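Local coordinates for protein pyocyanin demethylase (Mycobacterium fortuitum subsp. fortuitum DSM 46621 = ATCC 6841, PDB 5K21) that demethylates the phenazine pyocyanin through a tautomerizing reaction, and binds calcium, at residues Leu76-Asp81 against Gly114-Ser119. Numbering follows the deposited sequence.
Sequences LTIHLD and GELTVS
Inside an eight-stranded antiparallel beta-barrel, I78 and L76 of strand 70-80 meet L116 of strand 114-119. Strands 83-92 and 98-105 lie between these two in the sheet, so the segments share no backbone hydrogen bond and face each other across the barrel interior. Even at their nearest, between L76 and L116, the CA atoms are 10.3 Å apart, and the side chains bridge the distance, meeting through their terminal methyl groups. I78 and L116 do so tip to tip: CD1 of I78 reaches CD1 of L116 at 3.5 Å, a close methyl-methyl contact. In I78, CG1 stands anti to the carbonyl carbon (chi1 -74°) and the chain continues nearly extended (chi2 165°), which carries CD1 inward. L116 sends CG anti to its own backbone N (chi1 -177°) and presents the same CD1 methyl to L76, whose CD2 lies at 4.3 Å in a looser touch. This single methyl of L116 thus meets two residues of strand 70-80, L76 and I78. All three side chains are buried, and the contact is purely apolar.

Y128 of strand 127-132 touches both I78 and L116, while L130 adds to the packing on L116; L76 also rests on M100 and L116 on I102, both of strand 98-105. On the other side of strand 70-80, T77 turns out of the barrel, where its OG1 hydrogen-bonds R88 NH2 of a neighbouring subunit. One end of the contact borders the phenazin-1-ol pocket: V118, two residues after L116 on the same strand, touches the ligand, and the side chain of L76 comes within about 4 Å of it. Inward-facing aliphatic residues from non-adjacent strands, meeting next to a ligand held within the barrel, fit the allene oxide cyclase-like barrel fold.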
loop_
_atom_site.group_PDB
_atom_site.type_symbol
_atom_site.label_atom_id
_atom_site.label_comp_id
_atom_site.label_asym_id
_atom_site.label_seq_id
_atom_site.Cartn_x
_atom_site.Cartn_y
_atom_site.Cartn_z
ATOM N N LEU B 76 -0.719 -7.479 0.468
ATOM C CA LEU B 76 -1.571 -8.591 0.095
ATOM C C LEU B 76 -2.947 -8.392 0.700
ATOM O O LEU B 76 -3.062 -7.999 1.862
ATOM C CB LEU B 76 -0.972 -9.920 0.601
ATOM C CG LEU B 76 -1.728 -11.216 0.313
ATOM C CD1 LEU B 76 -1.673 -11.515 -1.187
ATOM C CD2 LEU B 76 -1.103 -12.348 1.112
ATOM N N THR B 77 -3.978 -8.686 -0.088
ATOM C CA THR B 77 -5.347 -8.773 0.398
ATOM C C THR B 77 -5.898 -10.145 0.078
ATOM O O THR B 77 -5.922 -10.560 -1.085
ATOM C CB THR B 77 -6.257 -7.716 -0.211
ATOM O OG1 THR B 77 -5.773 -6.425 0.130
ATOM C CG2 THR B 77 -7.705 -7.872 0.303
ATOM N N ILE B 78 -6.379 -10.816 1.114
ATOM C CA ILE B 78 -7.036 -12.110 1.015
ATOM C C ILE B 78 -8.527 -11.886 1.138
ATOM O O ILE B 78 -8.971 -11.139 2.019
ATOM C CB ILE B 78 -6.520 -13.048 2.119
ATOM C CG1 ILE B 78 -5.109 -13.507 1.765
ATOM C CG2 ILE B 78 -7.507 -14.216 2.364
ATOM C CD1 ILE B 78 -4.354 -14.149 2.935
ATOM N N HIS B 79 -9.297 -12.483 0.229
ATOM C CA HIS B 79 -10.751 -12.445 0.279
ATOM C C HIS B 79 -11.277 -13.841 0.578
ATOM O O HIS B 79 -11.093 -14.761 -0.228
ATOM C CB HIS B 79 -11.326 -11.921 -1.041
ATOM C CG HIS B 79 -12.823 -11.836 -1.071
ATOM N ND1 HIS B 79 -13.635 -12.952 -1.122
ATOM C CD2 HIS B 79 -13.656 -10.767 -1.068
ATOM C CE1 HIS B 79 -14.904 -12.575 -1.132
ATOM N NE2 HIS B 79 -14.945 -11.253 -1.108
ATOM N N LEU B 80 -11.921 -13.997 1.734
ATOM C CA LEU B 80 -12.655 -15.200 2.093
ATOM C C LEU B 80 -14.130 -14.844 2.242
ATOM O O LEU B 80 -14.501 -13.670 2.287
ATOM C CB LEU B 80 -12.116 -15.801 3.399
ATOM C CG LEU B 80 -10.608 -16.029 3.420
ATOM C CD1 LEU B 80 -10.145 -16.384 4.808
ATOM C CD2 LEU B 80 -10.238 -17.102 2.403
ATOM N N ASP B 81 -14.989 -15.865 2.293
ATOM C CA ASP B 81 -16.415 -15.594 2.482
ATOM C C ASP B 81 -16.645 -14.853 3.789
ATOM O O ASP B 81 -17.472 -13.941 3.857
ATOM C CB ASP B 81 -17.225 -16.894 2.457
ATOM C CG ASP B 81 -17.256 -17.556 1.086
ATOM O OD1 ASP B 81 -16.578 -17.090 0.148
ATOM O OD2 ASP B 81 -17.948 -18.587 0.959
ATOM N N GLY B 114 -1.721 -10.198 13.512
ATOM C CA GLY B 114 -1.025 -11.462 13.544
ATOM C C GLY B 114 -0.004 -11.578 12.441
ATOM O O GLY B 114 0.630 -10.587 12.060
ATOM N N GLU B 115 0.208 -12.798 11.961
ATOM C CA GLU B 115 1.268 -13.057 11.009
ATOM C C GLU B 115 0.831 -14.110 10.007
ATOM O O GLU B 115 -0.065 -14.922 10.257
ATOM C CB GLU B 115 2.547 -13.487 11.718
ATOM C CG GLU B 115 2.418 -14.762 12.441
ATOM C CD GLU B 115 3.624 -15.030 13.303
ATOM O OE1 GLU B 115 4.748 -14.799 12.821
ATOM O OE2 GLU B 115 3.441 -15.460 14.462
ATOM N N LEU B 116 1.442 -14.038 8.843
ATOM C CA LEU B 116 1.130 -14.933 7.744
ATOM C C LEU B 116 2.443 -15.360 7.114
ATOM O O LEU B 116 3.193 -14.516 6.612
ATOM C CB LEU B 116 0.209 -14.221 6.756
ATOM C CG LEU B 116 -0.345 -14.949 5.530
ATOM C CD1 LEU B 116 -1.504 -14.170 4.980
ATOM C CD2 LEU B 116 0.693 -15.075 4.433
ATOM N N THR B 117 2.732 -16.655 7.167
ATOM C CA THR B 117 3.982 -17.171 6.640
ATOM C C THR B 117 3.734 -17.827 5.290
ATOM O O THR B 117 2.912 -18.744 5.169
ATOM C CB THR B 117 4.631 -18.144 7.616
ATOM O OG1 THR B 117 4.944 -17.438 8.821
ATOM C CG2 THR B 117 5.901 -18.730 7.015
ATOM N N VAL B 118 4.473 -17.374 4.297
ATOM C CA VAL B 118 4.367 -17.877 2.930
ATOM C C VAL B 118 5.489 -18.876 2.717
ATOM O O VAL B 118 6.663 -18.548 2.911
ATOM C CB VAL B 118 4.461 -16.741 1.917
ATOM C CG1 VAL B 118 4.309 -17.279 0.478
ATOM C CG2 VAL B 118 3.442 -15.688 2.218
ATOM N N SER B 119 5.128 -20.094 2.356
ATOM C CA SER B 119 6.084 -21.156 2.104
ATOM C C SER B 119 5.843 -21.729 0.715
ATOM O O SER B 119 4.719 -21.719 0.201
ATOM C CB SER B 119 5.999 -22.251 3.184
ATOM O OG SER B 119 4.721 -22.847 3.195
#